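Local coordinates for protein pectinesterase (Sitophilus oryzae, PDB 4PMH) that probably takes part in digesting plant cell walls by hydrolysing the methyl esters of pectin to leave de-esterified polygalacturonate and methanol, at residues 26-32 with 211-215; 229-235 with 263-268. One frame throughout, in Å; residues are numbered along the deposited sequence.

Interaction 1 of 2, residues 26-32 with 211-215; sequences YLQGWSP and VERSY
A tight turn at the end of helix 23-27 packs on the outer side of one parallel strand, 213-217, of the right-handed beta-helix expected of pectinesterases. The contact buries 397 Å² and is made by side chains and a carbonyl, not by strand pairing; the nearest CA pair, Leu27 and Arg213, is 6.9 Å apart. After Leu27 the chain leaves the helix through Gln28 (phi/psi 56/42) and Gly29 (94/-17), a type I' turn closed by Trp30 N to Leu27 O at 2.9 Å. At Gly29's angles a CB would jam against Gln28 O. Gln28 NE2 folds back to Tyr26 O, 3.0 Å away. On the strand, Arg213 and Tyr215 point toward the turn and Ser214 away. Arg213, in an m-t-m course, reaches to the turn, where NH1 donates to Leu27 O at 3.0 Å; Trp30 CB lies over one face of its guanidinium, 3.5 Å from NH1, while NH2 makes a salt bridge to Asp186. Trp30 (chi1 t) brings CZ3 to 4.1 Å from Tyr215 CB. Pro32 CG meets the edge of the Tyr215 ring at CD2 (3.6 Å), and Leu27 CD2 lies 4.0 Å from the same CD2; Tyr215 OH bonds to Glu237. Leu27 O thus accepts from both Trp30 N and the arginine, so one charged side chain ties the helix exit to the strand while Leu27, Trp30 and Pro32 pack on Tyr215, two residues along.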
loop_
_atom_site.group_PDB
_atom_site.type_symbol
_atom_site.label_atom_id
_atom_site.label_comp_id
_atom_site.label_asym_id
_atom_site.label_seq_id
_atom_site.Cartn_x
_atom_site.Cartn_y
_atom_site.Cartn_z
ATOM N N TYR A 26 15.989 -0.460 -5.911
ATOM C CA TYR A 26 14.989 -0.566 -4.825
ATOM C C TYR A 26 14.904 -1.975 -4.186
ATOM O O TYR A 26 14.584 -2.128 -2.995
ATOM C CB TYR A 26 13.620 -0.083 -5.353
ATOM C CG TYR A 26 13.401 1.402 -5.257
ATOM C CD1 TYR A 26 13.863 2.278 -6.240
ATOM C CD2 TYR A 26 12.694 1.945 -4.189
ATOM C CE1 TYR A 26 13.668 3.640 -6.138
ATOM C CE2 TYR A 26 12.498 3.305 -4.081
ATOM C CZ TYR A 26 12.987 4.146 -5.056
ATOM O OH TYR A 26 12.771 5.486 -4.939
ATOM N N LEU A 27 15.209 -3.009 -4.970
ATOM C CA LEU A 27 15.193 -4.378 -4.496
ATOM C C LEU A 27 16.318 -4.673 -3.501
ATOM O O LEU A 27 16.191 -5.579 -2.674
ATOM C CB LEU A 27 15.268 -5.366 -5.677
ATOM C CG LEU A 27 13.994 -5.637 -6.474
ATOM C CD1 LEU A 27 14.348 -6.349 -7.784
ATOM C CD2 LEU A 27 12.994 -6.438 -5.656
ATOM N N GLN A 28 17.415 -3.923 -3.588
ATOM C CA GLN A 28 18.462 -3.973 -2.581
ATOM C C GLN A 28 18.980 -5.394 -2.385
ATOM O O GLN A 28 19.172 -5.844 -1.278
ATOM C CB GLN A 28 17.942 -3.395 -1.253
ATOM C CG GLN A 28 17.596 -1.921 -1.300
ATOM C CD GLN A 28 16.768 -1.486 -0.096
ATOM O OE1 GLN A 28 17.295 -1.340 1.004
ATOM N NE2 GLN A 28 15.464 -1.279 -0.301
ATOM N N GLY A 29 19.172 -6.114 -3.478
ATOM C CA GLY A 29 19.721 -7.468 -3.421
ATOM C C GLY A 29 18.672 -8.563 -3.379
ATOM O O GLY A 29 18.986 -9.730 -3.638
ATOM N N TRP A 30 17.430 -8.221 -3.043
ATOM C CA TRP A 30 16.367 -9.210 -3.096
ATOM C C TRP A 30 16.098 -9.612 -4.550
ATOM O O TRP A 30 15.980 -8.773 -5.428
ATOM C CB TRP A 30 15.093 -8.695 -2.423
ATOM C CG TRP A 30 13.919 -9.608 -2.557
ATOM C CD1 TRP A 30 13.925 -10.983 -2.567
ATOM C CD2 TRP A 30 12.550 -9.215 -2.694
ATOM N NE1 TRP A 30 12.638 -11.462 -2.697
ATOM C CE2 TRP A 30 11.777 -10.399 -2.775
ATOM C CE3 TRP A 30 11.901 -7.982 -2.744
ATOM C CZ2 TRP A 30 10.385 -10.373 -2.927
ATOM C CZ3 TRP A 30 10.515 -7.959 -2.875
ATOM C CH2 TRP A 30 9.777 -9.143 -2.970
ATOM N N SER A 31 16.039 -10.909 -4.787
ATOM C CA SER A 31 15.709 -11.446 -6.096
ATOM C C SER A 31 14.377 -12.206 -5.978
ATOM O O SER A 31 14.345 -13.359 -5.528
ATOM C CB SER A 31 16.832 -12.340 -6.558
ATOM O OG SER A 31 17.323 -13.125 -5.488
ATOM N N PRO A 32 13.270 -11.527 -6.324
ATOM C CA PRO A 32 11.928 -12.081 -6.118
ATOM C C PRO A 32 11.694 -13.340 -6.951
ATOM O O PRO A 32 12.019 -13.353 -8.136
ATOM C CB PRO A 32 11.002 -10.960 -6.582
ATOM C CG PRO A 32 11.831 -9.719 -6.547
ATOM C CD PRO A 32 13.218 -10.164 -6.879
ATOM N N VAL A 211 15.069 -2.990 6.205
ATOM C CA VAL A 211 14.832 -3.611 4.925
ATOM C C VAL A 211 13.458 -4.299 4.970
ATOM O O VAL A 211 13.293 -5.355 5.577
ATOM C CB VAL A 211 15.982 -4.599 4.624
ATOM C CG1 VAL A 211 15.670 -5.527 3.471
ATOM C CG2 VAL A 211 17.257 -3.814 4.342
ATOM N N GLU A 212 12.467 -3.663 4.357
ATOM C CA GLU A 212 11.076 -4.150 4.352
ATOM C C GLU A 212 10.535 -3.906 2.948
ATOM O O GLU A 212 9.952 -2.865 2.669
ATOM C CB GLU A 212 10.215 -3.429 5.402
ATOM C CG GLU A 212 8.862 -4.096 5.652
ATOM C CD GLU A 212 7.941 -3.305 6.582
ATOM O OE1 GLU A 212 8.414 -2.417 7.316
ATOM O OE2 GLU A 212 6.723 -3.547 6.570
ATOM N N ARG A 213 10.758 -4.892 2.076
ATOM C CA ARG A 213 10.566 -4.733 0.650
ATOM C C ARG A 213 9.303 -5.439 0.158
ATOM O O ARG A 213 8.989 -6.549 0.586
ATOM C CB ARG A 213 11.771 -5.302 -0.097
ATOM C CG ARG A 213 13.059 -4.563 0.238
ATOM C CD ARG A 213 14.279 -5.352 -0.186
ATOM N NE ARG A 213 14.482 -6.534 0.648
ATOM C CZ ARG A 213 15.629 -7.218 0.734
ATOM N NH1 ARG A 213 16.707 -6.852 0.032
ATOM N NH2 ARG A 213 15.701 -8.271 1.547
ATOM N N SER A 214 8.596 -4.774 -0.740
ATOM C CA SER A 214 7.406 -5.350 -1.378
ATOM C C SER A 214 7.402 -4.994 -2.847
ATOM O O SER A 214 7.931 -3.958 -3.239
ATOM C CB SER A 214 6.097 -4.919 -0.684
ATOM O OG SER A 214 6.021 -3.524 -0.471
ATOM N N TYR A 215 6.838 -5.893 -3.652
ATOM C CA TYR A 215 6.868 -5.779 -5.092
ATOM C C TYR A 215 5.472 -6.038 -5.623
ATOM O O TYR A 215 4.958 -7.178 -5.537
ATOM C CB TYR A 215 7.827 -6.805 -5.689
ATOM C CG TYR A 215 8.362 -6.487 -7.073
ATOM C CD1 TYR A 215 7.695 -5.658 -7.957
ATOM C CD2 TYR A 215 9.553 -7.054 -7.499
ATOM C CE1 TYR A 215 8.210 -5.375 -9.218
ATOM C CE2 TYR A 215 10.065 -6.788 -8.761
ATOM C CZ TYR A 215 9.376 -5.943 -9.615
ATOM O OH TYR A 215 9.885 -5.670 -10.871
#

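Interaction 2 of 2, residues 229-235 with 263-268; sequences FGGGSAI and KMYGYF
Tyr267, Phe268 and Ala234 bury the most surface where two adjacent parallel strands of the beta-helix come into register, a contact of 494 Å² in all. Ala234 pairs with Tyr267 (CA-CA 4.9 Å) and Ile235 with Phe268 (4.7 Å). The ladder runs from Ala234 N to Gly266 O at 3.0 Å and from Phe268 N to Ala234 O at 2.9 Å, with CA-H...O contacts between, such as Tyr267 CA to Ala234 O at 3.3 Å. Ala234 and Tyr267 share one face of the sheet: Ala234 CB touches Tyr267 CD1 at 3.6 Å, and the tyrosine (chi1 m) extends to the glycine bend 230-232. Its OH lies 3.0 Å from Phe229 C at the ring edge and bonds to Ala204 O. A side chain at Gly230 would crowd that hydroxyl. Ile235 and Phe268 (chi1 t) occupy the other face, with Ile235 CG2 4.3 Å from the ring edge at CD2. Before the strands pair, Ser233 (chi1 m) donates OG to Tyr265 O at 2.6 Å, and Lys263 NZ donates to Gly231 O at 2.9 Å; a water joins Ser233 OG (2.8 Å) to Lys263 NZ (2.7 Å). The bend leads back to Phe229, which stacks on Tyr203 and packs near Asp200 and Trp292, by similarity the proton donor and a substrate-binding residue. Strand 213-217 flanks this pair beside 233-237 and strand 311-315 beside 267-270, while helix 23-27 covers Ile235 and Phe268 through Tyr26.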
loop_
_atom_site.group_PDB
_atom_site.type_symbol
_atom_site.label_atom_id
_atom_site.label_comp_id
_atom_site.label_asym_id
_atom_site.label_seq_id
_atom_site.Cartn_x
_atom_site.Cartn_y
_atom_site.Cartn_z
ATOM N N PHE A 229 0.107 4.290 1.499
ATOM C CA PHE A 229 0.744 4.975 2.597
ATOM C C PHE A 229 1.578 4.027 3.450
ATOM O O PHE A 229 1.339 2.810 3.481
ATOM C CB PHE A 229 -0.328 5.691 3.446
ATOM C CG PHE A 229 -1.064 4.784 4.413
ATOM C CD1 PHE A 229 -2.074 3.941 3.968
ATOM C CD2 PHE A 229 -0.764 4.797 5.774
ATOM C CE1 PHE A 229 -2.749 3.104 4.847
ATOM C CE2 PHE A 229 -1.452 3.970 6.669
ATOM C CZ PHE A 229 -2.445 3.120 6.193
ATOM N N GLY A 230 2.589 4.590 4.106
ATOM C CA GLY A 230 3.503 3.805 4.934
ATOM C C GLY A 230 4.962 3.944 4.588
ATOM O O GLY A 230 5.365 4.826 3.805
ATOM N N GLY A 231 5.770 3.044 5.151
ATOM C CA GLY A 231 7.209 3.223 5.188
ATOM C C GLY A 231 8.082 2.154 4.559
ATOM O O GLY A 231 9.286 2.148 4.783
ATOM N N GLY A 232 7.508 1.267 3.767
ATOM C CA GLY A 232 8.273 0.174 3.192
ATOM C C GLY A 232 9.102 0.633 2.008
ATOM O O GLY A 232 8.954 1.766 1.523
ATOM N N SER A 233 9.990 -0.246 1.558
ATOM C CA SER A 233 10.585 -0.122 0.247
ATOM C C SER A 233 9.663 -0.854 -0.700
ATOM O O SER A 233 9.732 -2.076 -0.807
ATOM C CB SER A 233 11.973 -0.747 0.207
ATOM O OG SER A 233 12.912 0.007 0.951
ATOM N N ALA A 234 8.795 -0.120 -1.388
ATOM C CA ALA A 234 7.739 -0.747 -2.195
ATOM C C ALA A 234 7.855 -0.338 -3.650
ATOM O O ALA A 234 7.887 0.848 -3.963
ATOM C CB ALA A 234 6.364 -0.389 -1.651
ATOM N N ILE A 235 7.946 -1.344 -4.521
ATOM C CA ILE A 235 8.058 -1.167 -5.959
ATOM C C ILE A 235 6.711 -1.484 -6.598
ATOM O O ILE A 235 6.105 -2.520 -6.294
ATOM C CB ILE A 235 9.125 -2.117 -6.531
ATOM C CG1 ILE A 235 10.487 -1.743 -5.956
ATOM C CG2 ILE A 235 9.125 -2.111 -8.049
ATOM C CD1 ILE A 235 11.506 -2.862 -6.031
ATOM N N LYS A 263 16.460 5.906 5.283
ATOM C CA LYS A 263 16.127 4.936 4.242
ATOM C C LYS A 263 16.151 5.640 2.886
ATOM O O LYS A 263 15.408 6.590 2.658
ATOM C CB LYS A 263 14.744 4.306 4.521
ATOM C CG LYS A 263 14.480 3.002 3.778
ATOM C CD LYS A 263 13.074 2.434 4.018
ATOM C CE LYS A 263 12.956 1.623 5.288
ATOM N NZ LYS A 263 11.781 0.705 5.289
ATOM N N MET A 264 17.005 5.146 1.991
ATOM C CA MET A 264 17.136 5.665 0.641
ATOM C C MET A 264 15.927 5.337 -0.238
ATOM O O MET A 264 15.504 6.142 -1.069
ATOM C CB MET A 264 18.376 5.035 -0.024
ATOM C CG MET A 264 19.497 5.985 -0.401
ATOM S SD MET A 264 20.447 5.296 -1.784
ATOM C CE MET A 264 20.240 6.550 -3.043
ATOM N N TYR A 265 15.440 4.113 -0.092
ATOM C CA TYR A 265 14.424 3.551 -0.965
ATOM C C TYR A 265 13.063 3.468 -0.289
ATOM O O TYR A 265 12.813 2.563 0.509
ATOM C CB TYR A 265 14.872 2.158 -1.439
ATOM C CG TYR A 265 16.211 2.223 -2.145
ATOM C CD1 TYR A 265 16.320 2.839 -3.369
ATOM C CD2 TYR A 265 17.365 1.732 -1.550
ATOM C CE1 TYR A 265 17.548 2.934 -4.023
ATOM C CE2 TYR A 265 18.592 1.824 -2.188
ATOM C CZ TYR A 265 18.676 2.428 -3.419
ATOM O OH TYR A 265 19.888 2.537 -4.063
ATOM N N GLY A 266 12.184 4.407 -0.642
ATOM C CA GLY A 266 10.790 4.360 -0.223
ATOM C C GLY A 266 9.960 3.727 -1.315
ATOM O O GLY A 266 10.099 2.534 -1.602
ATOM N N TYR A 267 9.117 4.527 -1.953
ATOM C CA TYR A 267 8.191 4.025 -2.967
ATOM C C TYR A 267 8.737 4.296 -4.383
ATOM O O TYR A 267 9.225 5.375 -4.671
ATOM C CB TYR A 267 6.810 4.653 -2.759
ATOM C CG TYR A 267 6.055 4.218 -1.518
ATOM C CD1 TYR A 267 6.404 3.071 -0.804
ATOM C CD2 TYR A 267 4.938 4.950 -1.072
ATOM C CE1 TYR A 267 5.670 2.656 0.308
ATOM C CE2 TYR A 267 4.209 4.540 0.027
ATOM C CZ TYR A 267 4.589 3.402 0.725
ATOM O OH TYR A 267 3.854 2.995 1.803
ATOM N N PHE A 268 8.689 3.284 -5.240
ATOM C CA PHE A 268 9.101 3.392 -6.635
ATOM C C PHE A 268 7.945 2.966 -7.531
ATOM O O PHE A 268 7.512 1.790 -7.511
ATOM C CB PHE A 268 10.311 2.500 -6.885
ATOM C CG PHE A 268 10.923 2.657 -8.241
ATOM C CD1 PHE A 268 11.384 3.873 -8.691
ATOM C CD2 PHE A 268 11.074 1.560 -9.049
ATOM C CE1 PHE A 268 11.971 3.995 -9.944
ATOM C CE2 PHE A 268 11.672 1.661 -10.294
ATOM C CZ PHE A 268 12.114 2.873 -10.744
HETATM O O HOH W 1 12.969 -0.946 3.547
#

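The two contacts, with centres 10 Å apart, share one long parallel sheet in which strands 213-217, 233-237 and 267-270 are consecutive neighbours. Interaction 1 lays the end of helix 23-27 against the first of these; interaction 2 pairs the second with the third. Glu212 O to Ser233 N (2.8 Å) and Ser214 O to Ile235 N (2.9 Å) are probable hydrogen bonds that join them. The helix end also spans both: Tyr26 CE1 lies 3.4 Å from Phe268 CD1 where the rings stack. Gln28 NE2 bonds to Ser233 OG. Interaction 1 precedes interaction 2 in sequence, and an element near the N terminus covers successive coils built from residues some 180 or more positions further along.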